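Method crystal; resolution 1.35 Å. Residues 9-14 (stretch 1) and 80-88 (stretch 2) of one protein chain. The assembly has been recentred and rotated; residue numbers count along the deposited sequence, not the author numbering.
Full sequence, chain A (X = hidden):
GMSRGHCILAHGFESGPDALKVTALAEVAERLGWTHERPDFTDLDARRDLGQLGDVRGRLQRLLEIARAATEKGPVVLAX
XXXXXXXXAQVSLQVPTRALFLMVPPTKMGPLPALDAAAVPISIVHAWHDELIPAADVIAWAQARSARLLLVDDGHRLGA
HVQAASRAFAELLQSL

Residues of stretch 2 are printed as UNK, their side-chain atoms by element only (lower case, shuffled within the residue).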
# COMPACT_ATOMS: atom_id res chain seq x y z
N LEU A 9 -14.24 -14.75 -3.70
CA LEU A 9 -12.88 -14.82 -3.15
C LEU A 9 -12.26 -16.15 -3.54
O LEU A 9 -12.76 -17.20 -3.10
CB LEU A 9 -12.95 -14.71 -1.64
CG LEU A 9 -13.87 -13.57 -1.17
CD1 LEU A 9 -14.08 -13.70 0.30
CD2 LEU A 9 -13.30 -12.19 -1.59
N ALA A 10 -11.23 -16.16 -4.40
CA ALA A 10 -10.66 -17.39 -4.97
C ALA A 10 -9.33 -17.78 -4.35
O ALA A 10 -8.35 -17.05 -4.45
CB ALA A 10 -10.46 -17.17 -6.44
N HIS A 11 -9.35 -18.93 -3.72
CA HIS A 11 -8.17 -19.48 -3.07
C HIS A 11 -7.07 -19.89 -4.03
O HIS A 11 -7.30 -20.12 -5.20
CB HIS A 11 -8.57 -20.64 -2.15
CG HIS A 11 -8.93 -21.93 -2.84
ND1 HIS A 11 -7.99 -22.76 -3.46
CD2 HIS A 11 -10.12 -22.52 -3.04
CE1 HIS A 11 -8.62 -23.81 -3.98
NE2 HIS A 11 -9.91 -23.68 -3.76
N GLY A 12 -5.83 -19.95 -3.51
CA GLY A 12 -4.67 -20.33 -4.29
C GLY A 12 -4.56 -21.83 -4.53
O GLY A 12 -5.34 -22.63 -4.00
N PHE A 13 -3.51 -22.18 -5.26
CA PHE A 13 -3.25 -23.55 -5.64
C PHE A 13 -3.00 -24.42 -4.41
O PHE A 13 -2.25 -24.05 -3.50
CB PHE A 13 -2.06 -23.62 -6.60
CG PHE A 13 -1.70 -25.01 -7.03
CD1 PHE A 13 -2.52 -25.70 -7.89
CD2 PHE A 13 -0.54 -25.61 -6.60
CE1 PHE A 13 -2.16 -26.97 -8.33
CE2 PHE A 13 -0.18 -26.88 -7.02
CZ PHE A 13 -1.01 -27.57 -7.88
N GLU A 14 -3.67 -25.56 -4.35
CA GLU A 14 -3.55 -26.53 -3.25
C GLU A 14 -3.95 -25.94 -1.91
O GLU A 14 -3.56 -26.44 -0.87
CB GLU A 14 -2.15 -27.17 -3.16
CG GLU A 14 -1.95 -28.23 -4.23
CD GLU A 14 -0.58 -28.87 -4.22
OE1 GLU A 14 0.36 -28.33 -3.59
OE2 GLU A 14 -0.45 -29.90 -4.90
N UNK A 80 -8.58 -12.62 -4.98
CA UNK A 80 -7.93 -13.90 -4.84
C UNK A 80 -6.56 -13.82 -4.25
O UNK A 80 -6.06 -12.75 -3.91
N UNK A 81 -5.95 -15.00 -4.15
CA UNK A 81 -4.55 -15.16 -3.77
C UNK A 81 -3.85 -16.04 -4.81
O UNK A 81 -4.39 -17.08 -5.14
o UNK A 81 -3.05 -15.94 -2.08
c UNK A 81 -4.42 -15.79 -2.41
N UNK A 82 -2.70 -15.59 -5.31
CA UNK A 82 -1.82 -16.39 -6.22
C UNK A 82 -2.64 -16.93 -7.41
O UNK A 82 -3.17 -16.13 -8.18
c UNK A 82 -1.07 -17.45 -5.38
o UNK A 82 0.01 -17.91 -6.22
N UNK A 83 -2.74 -18.26 -7.59
CA UNK A 83 -3.51 -18.78 -8.72
C UNK A 83 -4.93 -18.21 -8.73
O UNK A 83 -5.49 -17.96 -9.79
c UNK A 83 -4.14 -22.51 -9.70
c UNK A 83 -4.21 -20.98 -9.89
c UNK A 83 -3.55 -20.29 -8.69
c UNK A 83 -3.63 -20.55 -11.21
N UNK A 84 -5.47 -18.00 -7.53
CA UNK A 84 -6.80 -17.39 -7.39
C UNK A 84 -6.84 -15.99 -7.92
O UNK A 84 -7.85 -15.56 -8.49
N UNK A 85 -5.74 -15.24 -7.74
CA UNK A 85 -5.66 -13.92 -8.33
C UNK A 85 -5.60 -13.95 -9.85
O UNK A 85 -6.21 -13.10 -10.49
o UNK A 85 -4.63 -12.85 -6.44
c UNK A 85 -4.44 -13.14 -7.80
N UNK A 86 -4.82 -14.89 -10.36
CA UNK A 86 -4.69 -15.04 -11.79
C UNK A 86 -6.08 -15.28 -12.38
O UNK A 86 -6.46 -14.60 -13.31
c UNK A 86 -3.75 -16.49 -13.57
c UNK A 86 -4.47 -17.77 -15.52
o UNK A 86 -3.67 -17.29 -17.69
c UNK A 86 -4.50 -17.50 -14.11
c UNK A 86 -3.67 -17.01 -16.37
c UNK A 86 -2.90 -15.97 -15.82
c UNK A 86 -2.97 -15.72 -14.43
c UNK A 86 -3.81 -16.21 -12.11
N UNK A 87 -6.86 -16.19 -11.82
CA UNK A 87 -8.16 -16.44 -12.49
C UNK A 87 -9.17 -15.30 -12.27
O UNK A 87 -9.99 -15.01 -13.14
c UNK A 87 -9.94 -19.17 -10.31
c UNK A 87 -8.76 -17.81 -12.12
c UNK A 87 -9.06 -17.95 -10.63
c UNK A 87 -7.83 -18.92 -12.63
N UNK A 88 -9.09 -14.60 -11.14
CA UNK A 88 -9.96 -13.45 -10.89
C UNK A 88 -9.70 -12.41 -11.93
O UNK A 88 -10.58 -11.84 -12.54
c UNK A 88 -9.74 -12.92 -9.44
O HOH W 1 -1.44 -20.41 -6.00

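Position 80 has backbone atoms alone, so it is glycine, G80. It pairs with A10 in a parallel bridge, the two CA atoms 4.4 Å apart, and its CA lies 3.2 Å from A10 O. A CB here would come within 2.4 Å of the backbone C of position 84, so the bare residue fits the tight turn from strand to helix.

Position 81 carries one carbon and then one oxygen, the pattern of serine, S81. Its main chain does the work across the contact: S81 N donates to A10 O (3.2 Å), while S81 O rests 3.4 Å from G12 CA. Its CA-to-CB bond points sideways, and the short side chain leaves this backbone approach unobstructed.

Position 82 again shows one carbon and one oxygen, and is serine, S82. With phi/psi of 53/-119° it forms the sharp bend just before the helix. It makes no close contact with stretch 1, and its hydroxyl makes no capping bond; S82 OG lies 2.9 Å from water 1.

Position 83 has four carbons, forked at the second, which identifies leucine, L83; a fork at the first would have meant isoleucine. Its CB points toward stretch 1, and L83 CD2 reaches F13 CB at 3.9 Å, an apolar contact suited to a branched hydrocarbon. The same methyl approaches the F13 ring obliquely.

Position 84 has no side-chain atoms and is glycine, G84. An ideal CB would fall 1.9 Å from A10 O and 2.8 Å from H11 O, both clashes. Without one, G84 CA comes within 3.3 Å of A10 O in a CA-H...O contact.

Position 85, one carbon and one oxygen, is serine, S85. Its CA-to-CB bond points away from stretch 1, and its hydroxyl is hydrogen-bonded elsewhere in the structure.

Position 86 has one carbon leading to a six-carbon ring that bears an oxygen: tyrosine, Y86. The ring lies out of reach of stretch 1, and its hydroxyl is satisfied elsewhere.

Position 87 has four carbons forked at the first, with one arm two carbons long, hence isoleucine, I87. The longer arm ends at CD1, 4.4 Å from A10 CB, a loose apolar contact.

Position 88 has a single carbon and is alanine, A88; its CA-to-CB bond points toward stretch 1, but A88 CB remains 5.3 Å from A10 CB, too far for a contact.

The contact is chiefly a backbone one. A10 O receives S81 N and also meets G84 CA, linking strand pairing to the helix start. Water 1 accepts from F13 N (2.8 Å) and L83 N (3.0 Å), joining the F13 loop to the start of the helix beside the F13–L83 apolar contact.

Stretch 2 (80-88) GSSLGSYIA
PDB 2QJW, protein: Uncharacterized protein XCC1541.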